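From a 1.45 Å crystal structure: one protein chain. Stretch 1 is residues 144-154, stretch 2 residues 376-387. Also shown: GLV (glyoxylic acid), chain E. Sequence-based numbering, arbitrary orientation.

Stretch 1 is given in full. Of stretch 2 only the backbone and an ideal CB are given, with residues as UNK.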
ATOM      1  N   ILE A 144     -10.726  -0.431 -14.533  1.00 15.32           N
ATOM      2  CA  ILE A 144     -11.431  -0.722 -15.780  1.00 16.83           C
ATOM      3  C   ILE A 144     -10.424  -0.864 -16.923  1.00 14.34           C
ATOM      4  O   ILE A 144      -9.744   0.103 -17.273  1.00 17.03           O
ATOM      5  CB  ILE A 144     -12.417   0.418 -16.122  1.00 17.07           C
ATOM      6  CG1 ILE A 144     -13.443   0.594 -14.996  1.00 20.43           C
ATOM      7  CG2 ILE A 144     -13.116   0.149 -17.455  1.00 19.43           C
ATOM      8  CD1 ILE A 144     -14.116   1.956 -15.008  1.00 21.33           C
ATOM      9  N   SER A 145     -10.320  -2.067 -17.487  1.00 14.13           N
ATOM     10  CA  SER A 145      -9.448  -2.279 -18.645  1.00 13.97           C
ATOM     11  C   SER A 145     -10.174  -1.805 -19.897  1.00 15.01           C
ATOM     12  O   SER A 145     -11.405  -1.702 -19.906  1.00 16.43           O
ATOM     13  CB  SER A 145      -9.103  -3.760 -18.783  1.00 16.73           C
ATOM     14  OG  SER A 145     -10.277  -4.518 -19.044  1.00 17.87           O
ATOM     15  N   CYS A 146      -9.416  -1.513 -20.945  1.00 14.49           N
ATOM     16  CA  CYS A 146      -9.997  -1.165 -22.241  1.00 14.96           C
ATOM     17  C   CYS A 146     -11.090  -0.117 -22.130  1.00 17.01           C
ATOM     18  O   CYS A 146     -12.146  -0.248 -22.759  1.00 16.37           O
ATOM     19  CB  CYS A 146     -10.552  -2.417 -22.927  1.00 16.97           C
ATOM     20  SG  CYS A 146      -9.282  -3.664 -23.300  1.00 16.67           S
ATOM     21  N   LEU A 147     -10.839   0.917 -21.335  1.00 13.69           N
ATOM     22  CA  LEU A 147     -11.885   1.907 -21.067  1.00 16.16           C
ATOM     23  C   LEU A 147     -12.376   2.542 -22.371  1.00 18.41           C
ATOM     24  O   LEU A 147     -13.582   2.650 -22.607  1.00 18.13           O
ATOM     25  CB  LEU A 147     -11.377   2.961 -20.082  1.00 17.21           C
ATOM     26  CG  LEU A 147     -12.417   3.939 -19.526  1.00 19.60           C
ATOM     27  CD1 LEU A 147     -12.047   4.357 -18.104  1.00 20.73           C
ATOM     28  CD2 LEU A 147     -12.552   5.162 -20.428  1.00 21.43           C
ATOM     29  N   GLY A 148     -11.438   2.934 -23.223  1.00 14.06           N
ATOM     30  CA  GLY A 148     -11.774   3.556 -24.490  1.00 16.40           C
ATOM     31  C   GLY A 148     -12.524   2.640 -25.436  1.00 17.94           C
ATOM     32  O   GLY A 148     -13.552   3.032 -25.992  1.00 18.80           O
ATOM     33  N   SER A 149     -12.016   1.428 -25.638  1.00 15.62           N
ATOM     34  CA  SER A 149     -12.609   0.526 -26.617  1.00 17.07           C
ATOM     35  C   SER A 149     -13.920  -0.103 -26.135  1.00 16.44           C
ATOM     36  O   SER A 149     -14.786  -0.424 -26.956  1.00 18.46           O
ATOM     37  CB  SER A 149     -11.604  -0.534 -27.093  1.00 15.65           C
ATOM     38  OG  SER A 149     -11.086  -1.275 -25.997  1.00 15.72           O
ATOM     39  N   ARG A 150     -14.076  -0.278 -24.822  1.00 15.26           N
ATOM     40  CA  ARG A 150     -15.359  -0.749 -24.296  1.00 16.09           C
ATOM     41  C   ARG A 150     -16.448   0.275 -24.598  1.00 20.19           C
ATOM     42  O   ARG A 150     -17.594  -0.092 -24.884  1.00 20.21           O
ATOM     43  CB  ARG A 150     -15.296  -0.991 -22.790  1.00 16.37           C
ATOM     44  CG  ARG A 150     -14.533  -2.233 -22.352  1.00 17.03           C
ATOM     45  CD  ARG A 150     -14.529  -2.278 -20.814  1.00 18.35           C
ATOM     46  NE  ARG A 150     -13.658  -3.306 -20.245  1.00 16.18           N
ATOM     47  CZ  ARG A 150     -14.024  -4.563 -20.034  1.00 16.03           C
ATOM     48  NH1 ARG A 150     -15.253  -4.972 -20.362  1.00 16.94           N
ATOM     49  NH2 ARG A 150     -13.164  -5.419 -19.496  1.00 16.00           N
ATOM     50  N   LEU A 151     -16.089   1.555 -24.532  1.00 18.37           N
ATOM     51  CA  LEU A 151     -17.021   2.624 -24.898  1.00 20.75           C
ATOM     52  C   LEU A 151     -17.271   2.690 -26.397  1.00 22.59           C
ATOM     53  O   LEU A 151     -18.412   2.838 -26.830  1.00 22.39           O
ATOM     54  CB  LEU A 151     -16.546   3.981 -24.380  1.00 21.60           C
ATOM     55  CG  LEU A 151     -16.685   4.206 -22.873  1.00 19.19           C
ATOM     56  CD1 LEU A 151     -16.041   5.519 -22.474  1.00 21.32           C
ATOM     57  CD2 LEU A 151     -18.151   4.175 -22.437  1.00 22.19           C
ATOM     58  N   LEU A 152     -16.220   2.582 -27.203  1.00 18.33           N
ATOM     59  CA  LEU A 152     -16.418   2.565 -28.651  1.00 20.65           C
ATOM     60  C   LEU A 152     -17.353   1.423 -29.042  1.00 19.28           C
ATOM     61  O   LEU A 152     -18.169   1.568 -29.957  1.00 22.02           O
ATOM     62  CB  LEU A 152     -15.080   2.446 -29.392  1.00 18.78           C
ATOM     63  CG  LEU A 152     -14.141   3.640 -29.211  1.00 19.42           C
ATOM     64  CD1 LEU A 152     -12.751   3.312 -29.734  1.00 19.21           C
ATOM     65  CD2 LEU A 152     -14.684   4.860 -29.921  1.00 18.93           C
ATOM     66  N   ALA A 153     -17.254   0.303 -28.336  1.00 20.36           N
ATOM     67  CA  ALA A 153     -18.094  -0.858 -28.602  1.00 21.35           C
ATOM     68  C   ALA A 153     -19.496  -0.781 -27.980  1.00 27.03           C
ATOM     69  O   ALA A 153     -20.253  -1.750 -28.037  1.00 29.77           O
ATOM     70  CB  ALA A 153     -17.381  -2.140 -28.177  1.00 20.34           C
ATOM     71  N   GLY A 154     -19.827   0.353 -27.370  1.00 21.47           N
ATOM     72  CA  GLY A 154     -21.200   0.637 -26.981  1.00 22.45           C
ATOM     73  C   GLY A 154     -21.680   0.168 -25.614  1.00 29.45           C
ATOM     74  O   GLY A 154     -22.871  -0.099 -25.441  1.00 28.12           O
ATOM     75  N   UNK A 376      -2.803 -12.326 -23.303  1.00 13.42           N
ATOM     76  CA  UNK A 376      -3.153 -10.977 -22.890  1.00 12.88           C
ATOM     77  C   UNK A 376      -4.464 -10.565 -23.538  1.00 13.18           C
ATOM     78  O   UNK A 376      -4.843 -11.088 -24.590  1.00 13.98           O
ATOM     79  CB  UNK A 376      -2.040  -9.991 -23.250  1.00 12.88           C
ATOM     80  N   UNK A 377      -5.169  -9.622 -22.920  1.00 13.75           N
ATOM     81  CA  UNK A 377      -6.269  -8.971 -23.632  1.00 13.92           C
ATOM     82  C   UNK A 377      -5.757  -7.685 -24.271  1.00 13.59           C
ATOM     83  O   UNK A 377      -4.622  -7.249 -24.008  1.00 13.75           O
ATOM     84  CB  UNK A 377      -7.439  -8.680 -22.690  1.00 13.92           C
ATOM     85  N   UNK A 378      -6.576  -7.103 -25.142  1.00 13.82           N
ATOM     86  CA  UNK A 378      -6.190  -5.947 -25.939  1.00 13.32           C
ATOM     87  C   UNK A 378      -7.446  -5.191 -26.313  1.00 13.96           C
ATOM     88  O   UNK A 378      -8.541  -5.733 -26.226  1.00 14.01           O
ATOM     89  CB  UNK A 378      -5.404  -6.360 -27.185  1.00 13.32           C
ATOM     90  N   UNK A 379      -7.287  -3.965 -26.792  1.00 13.83           N
ATOM     91  CA  UNK A 379      -8.412  -3.237 -27.377  1.00 15.07           C
ATOM     92  C   UNK A 379      -9.101  -4.006 -28.505  1.00 14.82           C
ATOM     93  O   UNK A 379     -10.305  -3.859 -28.710  1.00 15.60           O
ATOM     94  CB  UNK A 379      -7.931  -1.883 -27.903  1.00 15.07           C
ATOM     95  N   UNK A 380      -8.340  -4.832 -29.219  1.00 13.09           N
ATOM     96  CA  UNK A 380      -8.889  -5.709 -30.254  1.00 14.13           C
ATOM     97  C   UNK A 380     -10.044  -6.571 -29.735  1.00 15.50           C
ATOM     98  O   UNK A 380     -10.956  -6.908 -30.492  1.00 15.50           O
ATOM     99  CB  UNK A 380      -7.785  -6.609 -30.811  1.00 14.13           C
ATOM    100  N   UNK A 381     -10.015  -6.928 -28.453  1.00 13.73           N
ATOM    101  CA  UNK A 381     -11.052  -7.787 -27.881  1.00 15.37           C
ATOM    102  C   UNK A 381     -12.422  -7.120 -28.008  1.00 18.52           C
ATOM    103  O   UNK A 381     -13.426  -7.782 -28.300  1.00 17.61           O
ATOM    104  CB  UNK A 381     -10.745  -8.099 -26.415  1.00 15.37           C
ATOM    105  N   UNK A 382     -12.457  -5.807 -27.811  1.00 14.13           N
ATOM    106  CA  UNK A 382     -13.718  -5.065 -27.863  1.00 16.94           C
ATOM    107  C   UNK A 382     -14.029  -4.480 -29.238  1.00 18.25           C
ATOM    108  O   UNK A 382     -15.203  -4.385 -29.635  1.00 19.09           O
ATOM    109  CB  UNK A 382     -13.689  -3.935 -26.832  1.00 16.94           C
ATOM    110  N   UNK A 383     -12.987  -4.122 -29.987  1.00 15.41           N
ATOM    111  CA  UNK A 383     -13.173  -3.694 -31.372  1.00 15.29           C
ATOM    112  C   UNK A 383     -13.825  -4.793 -32.202  1.00 17.23           C
ATOM    113  O   UNK A 383     -14.540  -4.502 -33.162  1.00 17.71           O
ATOM    114  CB  UNK A 383     -11.833  -3.293 -31.991  1.00 15.29           C
ATOM    115  N   UNK A 384     -13.585  -6.047 -31.827  1.00 17.52           N
ATOM    116  CA  UNK A 384     -14.183  -7.205 -32.497  1.00 17.98           C
ATOM    117  C   UNK A 384     -15.711  -7.189 -32.446  1.00 22.58           C
ATOM    118  O   UNK A 384     -16.376  -7.848 -33.251  1.00 20.90           O
ATOM    119  CB  UNK A 384     -13.664  -8.497 -31.863  1.00 17.98           C
ATOM    120  N   UNK A 385     -16.267  -6.446 -31.493  1.00 20.14           N
ATOM    121  CA  UNK A 385     -17.718  -6.326 -31.385  1.00 21.49           C
ATOM    122  C   UNK A 385     -18.297  -5.340 -32.406  1.00 24.73           C
ATOM    123  O   UNK A 385     -19.509  -5.334 -32.653  1.00 24.71           O
ATOM    124  CB  UNK A 385     -18.098  -5.888 -29.969  1.00 21.49           C
ATOM    125  N   UNK A 386     -17.426  -4.523 -32.996  1.00 21.03           N
ATOM    126  CA  UNK A 386     -17.796  -3.418 -33.881  1.00 22.11           C
ATOM    127  C   UNK A 386     -17.443  -3.737 -35.331  1.00 23.27           C
ATOM    128  O   UNK A 386     -18.131  -3.314 -36.265  1.00 23.71           O
ATOM    129  CB  UNK A 386     -17.101  -2.127 -33.443  1.00 22.11           C
ATOM    130  N   UNK A 387     -16.364  -4.484 -35.524  1.00 20.13           N
ATOM    131  CA  UNK A 387     -15.910  -4.782 -36.874  1.00 22.49           C
ATOM    132  C   UNK A 387     -15.026  -6.025 -36.900  1.00 21.55           C
ATOM    133  O   UNK A 387     -14.539  -6.473 -35.856  1.00 19.13           O
ATOM    134  CB  UNK A 387     -15.153  -3.585 -37.454  1.00 22.49           C
TER
HETATM  135  C1  GLV E 503      -3.417  -5.912 -20.446  1.00 15.82           C
HETATM  136  O1  GLV E 503      -3.645  -5.840 -21.811  1.00 16.76           O
HETATM  137  C2  GLV E 503      -3.418  -7.296 -19.901  1.00 13.91           C
HETATM  138  O2  GLV E 503      -3.611  -8.272 -20.696  1.00 13.73           O
HETATM  139  O3  GLV E 503      -3.223  -7.483 -18.663  1.00 14.59           O

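Two helical segments run nearly parallel, their axes 5° apart in direction and 8.3 Å apart at closest approach.

Position 376 lies out of reach of stretch 1, which sets no condition; glyoxylic acid lies nearby, and a small side chain suits the ligand side. It is Ala 376, whose CB stops 3.5 Å from GLV O2.

At 377 the CA-to-CB bond points toward stretch 1, and the ideal CB sits 5.4 Å from Cys 146 SG, with Ser 145 beyond and the ligand to one side. A long, flat or apolar side chain would fill this gap. In Tyr 377, CE2 packs 3.5 Å from Ser 145 CB, CD2 lies 4.1 Å from Cys 146 SG, and one ring face covers GLV C1. Tyr 377 N donates to GLV O2 at 3.0 Å.

Position 378 points away, in extended backbone, so stretch 1 says little. His 378 turns its imidazole off, leaving its carbonyl O 3.7 Å from Cys 146 SG.

At 379 the CA-to-CB bond points sideways, yet the ideal CB is only 3.7 Å from Ser 149 OG. A hydroxyl and the free Ser 149 N near the start of a helix invite a short acceptor: Asp, Asn, Ser or Thr. Asp 379 answers with OD1, which accepts from Ser 149 OG at 2.7 Å. The same OD1 accepts from water 1 at 2.5 Å, and that water accepts from Ser 149 N at 2.9 Å, so one oxygen takes the hydroxyl directly and reaches the amide through the water.

Positions 380, pointing away, and 381, sideways, are left free by stretch 1: Ser 380 and Leu 381.

At 382 CB points toward stretch 1, 3.7 Å from Ser 149 O, and the aliphatic part of Arg 150 lies ahead. Leu, Met or an aromatic could use the space. In Phe 382 the ring lies under Arg 150 CG, 3.7 Å from CG to the ring centroid and almost on the normal, while CZ meets one guanidinium face, 3.3 Å from Arg 150 NH1. Bonds from Arg 150 NE to Ser 145 O (2.8 Å) and from NH2 to Ser 145 OG (3.1 Å) help hold that arginine. Cys 146 CB closes in on Phe 382 CD2 at 3.6 Å.

At 383 CB points sideways, so a long, flexible apolar chain could get back to Leu 152. Met 383 does: SD reaches Leu 152 CD1 at 4.3 Å.

At 384, facing away, many side chains suit: Ala 384.

At 385 CA-to-CB points toward stretch 1 and Ala 153 O offers an acceptor; among many suitable choices is a long side chain with a donor. Arg 385 adds a bridge, NH1 donating (3.0 Å) to water 2, which donates to Ala 153 O (3.1 Å).

Position 386 points toward Ala 153, suiting a branched or medium aliphatic. Ile 386 sets CG1 3.7 Å from Ala 153 CA.

At 387, out of reach, many also suit: Ser 387.

Stretch 2, residues 376-387: AYHDSLFMARIS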
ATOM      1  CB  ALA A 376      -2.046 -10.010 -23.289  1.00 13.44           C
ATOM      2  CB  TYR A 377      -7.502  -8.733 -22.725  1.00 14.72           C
ATOM      3  CG  TYR A 377      -7.204  -7.955 -21.456  1.00 14.94           C
ATOM      4  CD1 TYR A 377      -7.050  -8.601 -20.222  1.00 12.82           C
ATOM      5  CD2 TYR A 377      -7.070  -6.569 -21.491  1.00 13.10           C
ATOM      6  CE1 TYR A 377      -6.761  -7.875 -19.058  1.00 14.76           C
ATOM      7  CE2 TYR A 377      -6.785  -5.842 -20.348  1.00 16.03           C
ATOM      8  CZ  TYR A 377      -6.641  -6.490 -19.140  1.00 14.84           C
ATOM      9  OH  TYR A 377      -6.347  -5.756 -18.008  1.00 16.09           O
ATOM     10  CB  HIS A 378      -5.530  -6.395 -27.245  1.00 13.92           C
ATOM     11  CG  HIS A 378      -4.322  -7.255 -27.063  1.00 12.23           C
ATOM     12  ND1 HIS A 378      -3.072  -6.740 -26.787  1.00 13.46           N
ATOM     13  CD2 HIS A 378      -4.163  -8.596 -27.153  1.00 11.58           C
ATOM     14  CE1 HIS A 378      -2.201  -7.728 -26.710  1.00 13.97           C
ATOM     15  NE2 HIS A 378      -2.837  -8.865 -26.931  1.00 12.45           N
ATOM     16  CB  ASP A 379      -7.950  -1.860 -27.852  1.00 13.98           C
ATOM     17  CG  ASP A 379      -7.558  -0.968 -26.683  1.00 15.45           C
ATOM     18  OD1 ASP A 379      -8.452  -0.703 -25.857  1.00 17.69           O
ATOM     19  OD2 ASP A 379      -6.380  -0.553 -26.573  1.00 15.99           O
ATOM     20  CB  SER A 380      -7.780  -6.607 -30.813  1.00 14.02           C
ATOM     21  OG  SER A 380      -6.854  -5.866 -31.590  1.00 16.15           O
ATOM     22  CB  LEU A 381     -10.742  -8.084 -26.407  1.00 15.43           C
ATOM     23  CG  LEU A 381     -11.754  -8.943 -25.648  1.00 16.56           C
ATOM     24  CD1 LEU A 381     -11.885 -10.297 -26.300  1.00 18.76           C
ATOM     25  CD2 LEU A 381     -11.314  -9.096 -24.208  1.00 15.13           C
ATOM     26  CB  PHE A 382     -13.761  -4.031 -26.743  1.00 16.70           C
ATOM     27  CG  PHE A 382     -13.688  -4.670 -25.395  1.00 15.98           C
ATOM     28  CD1 PHE A 382     -14.823  -5.237 -24.834  1.00 18.87           C
ATOM     29  CD2 PHE A 382     -12.476  -4.815 -24.739  1.00 15.57           C
ATOM     30  CE1 PHE A 382     -14.759  -5.888 -23.623  1.00 19.44           C
ATOM     31  CE2 PHE A 382     -12.403  -5.470 -23.529  1.00 16.74           C
ATOM     32  CZ  PHE A 382     -13.542  -6.006 -22.967  1.00 17.64           C
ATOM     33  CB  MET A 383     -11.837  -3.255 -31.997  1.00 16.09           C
ATOM     34  CG  MET A 383     -11.271  -1.966 -31.412  1.00 17.08           C
ATOM     35  SD  MET A 383     -12.414  -0.558 -31.485  1.00 19.91           S
ATOM     36  CE  MET A 383     -12.369  -0.184 -33.238  1.00 21.96           C
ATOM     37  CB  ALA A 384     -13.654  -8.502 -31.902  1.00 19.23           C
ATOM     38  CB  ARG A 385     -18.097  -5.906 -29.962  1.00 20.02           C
ATOM     39  CG  ARG A 385     -17.605  -6.863 -28.906  1.00 20.33           C
ATOM     40  CD  ARG A 385     -18.061  -6.432 -27.530  1.00 22.16           C
ATOM     41  NE  ARG A 385     -17.576  -7.348 -26.511  1.00 18.65           N
ATOM     42  CZ  ARG A 385     -18.003  -7.343 -25.253  1.00 20.82           C
ATOM     43  NH1 ARG A 385     -18.920  -6.462 -24.873  1.00 23.62           N
ATOM     44  NH2 ARG A 385     -17.519  -8.218 -24.385  1.00 20.65           N
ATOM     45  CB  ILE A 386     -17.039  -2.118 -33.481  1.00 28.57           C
ATOM     46  CG1 ILE A 386     -17.530  -1.606 -32.134  1.00 31.37           C
ATOM     47  CG2 ILE A 386     -17.212  -1.021 -34.533  1.00 32.89           C
ATOM     48  CD1 ILE A 386     -19.034  -1.378 -32.106  1.00 36.21           C
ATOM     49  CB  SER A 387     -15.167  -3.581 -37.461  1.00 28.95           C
ATOM     50  OG  SER A 387     -13.884  -3.452 -36.894  1.00 30.62           O
TER
HETATM   51  O   HOH W   1      -9.273   1.363 -24.710  1.00 14.59           O
HETATM   52  O   HOH W   2     -20.120  -3.941 -25.841  1.00 26.49           O
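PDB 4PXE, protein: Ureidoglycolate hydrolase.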